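Local coordinates for protein nitrite oxidoreductase subunit A (Kuenenia stuttgartiensis, PDB 7B04) that belongs to the molybdopterin oxidoreductase family and holds a molybdenum atom, two MD1 groups and an iron-sulfur cluster, at residues B[307-313]-B[561-565]. Numbering follows the deposited sequence.
Sequences KNLIENK and TWAGN. With MD1 (phosphoric acid 4-(2-amino-4-oxo-3,4,5,6,-tetrahydro-pteridin-6-yl)-2-hydroxy-3,4-dimercapto-but-3-en-yl ester guanylate ester), chain C.
Two loops that follow parallel strands of one five-stranded sheet meet here around an MD1 group. After strand 301-304, Lys307 is extended, Asn308 takes the N-cap position and 309-312 form a single short helical turn, which Lys313 leaves with phi/psi of -141/47. The other segment is extended throughout and comes closest where the CA atoms of Lys307 and Trp562 lie 7.6 Å apart. Thr561, in edge strand 558-561, turns its side chain away. Trp562 (chi1 m, chi2 108°) points toward the helical turn, and Lys307 CD, Leu309 CD1 and Lys313 CE approach its indole obliquely, Leu309 CD1 4.4 Å from Trp562 CD1. Trp562 CB lies 3.0 Å from Lys307 NZ and 4.0 Å from Lys313 CE. The indole nitrogen is hydrogen-bonded to His524. At Ala563 the backbone makes the polar link, a weak hydrogen bond of 3.2 Å from Lys313 NZ to Ala563 O, while the methyl group faces away, about 5 Å from the molybdenum. Gly564 passes beside the dithiolene, its CA 3.6 Å from MD1 S13; a CB would clash with that sulfur. Asn565 leads onward, hydrogen-bonded to Asn70 and Asn710. The N-cap backbone amide, Asn308 N (3.1 Å), and the side-chain amide Asn312 ND2 (2.9 Å) both donate to MD1 O1B. One strand-end segment binding the pyrophosphate and another lining the dithiolene are characteristic of the cofactor site in molybdopterin oxidoreductases.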
loop_
_atom_site.group_PDB
_atom_site.type_symbol
_atom_site.label_atom_id
_atom_site.label_comp_id
_atom_site.label_asym_id
_atom_site.label_seq_id
_atom_site.Cartn_x
_atom_site.Cartn_y
_atom_site.Cartn_z
ATOM N N LYS B 307 -15.759 -0.132 6.089
ATOM C CA LYS B 307 -14.458 -0.773 5.794
ATOM C C LYS B 307 -14.045 -0.711 4.323
ATOM O O LYS B 307 -14.875 -0.956 3.466
ATOM C CB LYS B 307 -14.582 -2.234 6.218
ATOM C CG LYS B 307 -13.517 -3.178 5.716
ATOM C CD LYS B 307 -12.695 -3.726 6.824
ATOM C CE LYS B 307 -11.261 -3.957 6.435
ATOM N NZ LYS B 307 -10.414 -4.129 7.629
ATOM N N ASN B 308 -12.776 -0.396 4.076
ATOM C CA ASN B 308 -12.183 -0.482 2.724
ATOM C C ASN B 308 -11.512 -1.843 2.625
ATOM O O ASN B 308 -10.317 -1.921 2.786
ATOM C CB ASN B 308 -11.112 0.573 2.492
ATOM C CG ASN B 308 -11.132 1.120 1.090
ATOM O OD1 ASN B 308 -11.490 0.417 0.166
ATOM N ND2 ASN B 308 -10.785 2.375 0.941
ATOM N N LEU B 309 -12.262 -2.868 2.253
ATOM C CA LEU B 309 -11.701 -4.238 2.161
ATOM C C LEU B 309 -10.603 -4.282 1.097
ATOM O O LEU B 309 -9.645 -4.990 1.291
ATOM C CB LEU B 309 -12.844 -5.214 1.874
ATOM C CG LEU B 309 -12.870 -6.484 2.717
ATOM C CD1 LEU B 309 -12.171 -6.310 4.042
ATOM C CD2 LEU B 309 -14.277 -6.976 2.933
ATOM N N ILE B 310 -10.793 -3.558 -0.001
ATOM C CA ILE B 310 -9.860 -3.450 -1.153
ATOM C C ILE B 310 -8.528 -2.825 -0.756
ATOM O O ILE B 310 -7.554 -3.246 -1.318
ATOM C CB ILE B 310 -10.529 -2.681 -2.290
ATOM C CG1 ILE B 310 -11.525 -3.556 -3.037
ATOM C CG2 ILE B 310 -9.486 -2.128 -3.219
ATOM C CD1 ILE B 310 -12.110 -4.607 -2.185
ATOM N N GLU B 311 -8.479 -1.839 0.135
ATOM C CA GLU B 311 -7.174 -1.253 0.417
ATOM C C GLU B 311 -6.572 -1.694 1.739
ATOM O O GLU B 311 -5.386 -1.430 1.972
ATOM C CB GLU B 311 -7.239 0.281 0.499
ATOM C CG GLU B 311 -7.807 1.079 -0.635
ATOM C CD GLU B 311 -7.527 2.554 -0.398
ATOM O OE1 GLU B 311 -6.674 2.852 0.465
ATOM O OE2 GLU B 311 -8.156 3.415 -1.039
ATOM N N ASN B 312 -7.332 -2.356 2.605
ATOM C CA ASN B 312 -6.832 -2.637 3.940
ATOM C C ASN B 312 -6.841 -4.107 4.330
ATOM O O ASN B 312 -6.491 -4.427 5.469
ATOM C CB ASN B 312 -7.639 -1.826 4.962
ATOM C CG ASN B 312 -7.479 -0.327 4.764
ATOM O OD1 ASN B 312 -6.366 0.170 4.583
ATOM N ND2 ASN B 312 -8.592 0.397 4.773
ATOM N N LYS B 313 -7.250 -5.002 3.439
ATOM C CA LYS B 313 -7.055 -6.439 3.606
ATOM C C LYS B 313 -6.695 -7.028 2.246
ATOM O O LYS B 313 -7.236 -8.046 1.816
ATOM C CB LYS B 313 -8.282 -7.118 4.224
ATOM C CG LYS B 313 -8.703 -6.540 5.576
ATOM C CD LYS B 313 -8.272 -7.416 6.744
ATOM C CE LYS B 313 -8.375 -6.675 8.077
ATOM N NZ LYS B 313 -7.723 -5.334 8.042
ATOM N N THR B 561 -16.606 -7.351 12.196
ATOM C CA THR B 561 -15.705 -6.210 12.178
ATOM C C THR B 561 -14.307 -6.664 11.777
ATOM O O THR B 561 -13.929 -7.821 11.980
ATOM C CB THR B 561 -15.652 -5.508 13.542
ATOM O OG1 THR B 561 -14.926 -4.279 13.420
ATOM C CG2 THR B 561 -14.972 -6.387 14.576
ATOM N N TRP B 562 -13.548 -5.743 11.190
ATOM C CA TRP B 562 -12.196 -6.025 10.736
ATOM C C TRP B 562 -11.237 -5.001 11.313
ATOM O O TRP B 562 -11.573 -3.821 11.442
ATOM C CB TRP B 562 -12.106 -6.025 9.215
ATOM C CG TRP B 562 -12.883 -7.126 8.613
ATOM C CD1 TRP B 562 -14.054 -7.021 7.931
ATOM C CD2 TRP B 562 -12.562 -8.521 8.653
ATOM N NE1 TRP B 562 -14.479 -8.261 7.532
ATOM C CE2 TRP B 562 -13.582 -9.201 7.965
ATOM C CE3 TRP B 562 -11.508 -9.259 9.200
ATOM C CZ2 TRP B 562 -13.583 -10.583 7.807
ATOM C CZ3 TRP B 562 -11.510 -10.631 9.043
ATOM C CH2 TRP B 562 -12.541 -11.278 8.352
ATOM N N ALA B 563 -10.040 -5.462 11.649
ATOM C CA ALA B 563 -9.084 -4.638 12.366
ATOM C C ALA B 563 -7.691 -5.214 12.127
ATOM O O ALA B 563 -7.482 -5.986 11.185
ATOM C CB ALA B 563 -9.457 -4.581 13.854
ATOM N N GLY B 564 -6.741 -4.834 12.972
ATOM C CA GLY B 564 -5.437 -5.450 12.944
ATOM C C GLY B 564 -5.489 -6.838 13.555
ATOM O O GLY B 564 -6.549 -7.417 13.795
ATOM N N ASN B 565 -4.302 -7.381 13.811
ATOM C CA ASN B 565 -4.178 -8.730 14.359
ATOM C C ASN B 565 -4.212 -8.647 15.879
ATOM O O ASN B 565 -3.219 -8.299 16.519
ATOM C CB ASN B 565 -2.907 -9.410 13.866
ATOM C CG ASN B 565 -3.044 -10.918 13.833
ATOM O OD1 ASN B 565 -4.078 -11.463 14.221
ATOM N ND2 ASN B 565 -2.006 -11.599 13.368
HETATM P PB MD1 C . -10.560 0.171 7.951
HETATM O O3B MD1 C . -10.650 1.729 8.478
HETATM O O1B MD1 C . -10.929 0.111 6.489
HETATM O O2B MD1 C . -11.516 -0.682 8.748
HETATM O O3A MD1 C . -9.014 -0.368 8.163
HETATM C C10 MD1 C . -8.499 -0.572 9.451
HETATM C C11 MD1 C . -7.517 -1.778 9.415
HETATM O O11 MD1 C . -6.810 -1.708 7.977
HETATM C C12 MD1 C . -6.734 -1.754 10.504
HETATM S S12 MD1 C . -7.453 -1.222 12.084
HETATM C C13 MD1 C . -5.247 -2.187 10.597
HETATM S S13 MD1 C . -4.478 -2.046 12.235
HETATM C C14 MD1 C . -4.414 -2.628 9.512
HETATM N N15 MD1 C . -4.261 -1.330 8.582
HETATM C C16 MD1 C . -3.769 -1.627 7.299
HETATM C C15 MD1 C . -2.790 -0.751 6.601
HETATM O O14 MD1 C . -2.389 0.233 7.125
HETATM N N17 MD1 C . -2.320 -1.129 5.240
HETATM C C17 MD1 C . -2.848 -2.414 4.561
HETATM N N16 MD1 C . -2.382 -2.774 3.235
HETATM N N18 MD1 C . -3.844 -3.303 5.269
HETATM C C20 MD1 C . -4.307 -2.954 6.587
HETATM N N8 MD1 C . -5.237 -3.745 7.288
HETATM C C7 MD1 C . -4.815 -3.909 8.828
HETATM P PA MD1 C . -10.893 3.037 7.504
HETATM O O1A MD1 C . -10.479 4.272 8.262
HETATM O O2A MD1 C . -10.043 2.879 6.267
HETATM O "O5'" MD1 C . -12.475 3.187 7.062
HETATM C "C5'" MD1 C . -12.949 2.462 5.968
HETATM C "C4'" MD1 C . -14.014 3.285 5.162
HETATM O "O4'" MD1 C . -15.172 3.799 6.075
HETATM C "C1'" MD1 C . -15.359 5.267 5.602
HETATM N N9 MD1 C . -16.025 6.103 6.635
HETATM C C4 MD1 C . -17.301 5.888 6.935
HETATM N N3 MD1 C . -18.294 4.901 6.420
HETATM C C2 MD1 C . -19.657 4.892 6.946
HETATM N N2 MD1 C . -20.622 3.930 6.444
HETATM N N1 MD1 C . -20.044 5.838 7.964
HETATM C C6 MD1 C . -19.086 6.782 8.452
HETATM O O6 MD1 C . -19.395 7.560 9.289
HETATM C C5 MD1 C . -17.658 6.786 7.894
HETATM N N7 MD1 C . -16.595 7.538 8.167
HETATM C C8 MD1 C . -15.574 7.124 7.390
HETATM C "C2'" MD1 C . -14.155 5.631 5.415
HETATM O "O2'" MD1 C . -14.099 6.821 4.576
HETATM C "C3'" MD1 C . -13.481 4.326 4.642
HETATM O "O3'" MD1 C . -13.805 4.370 3.222
#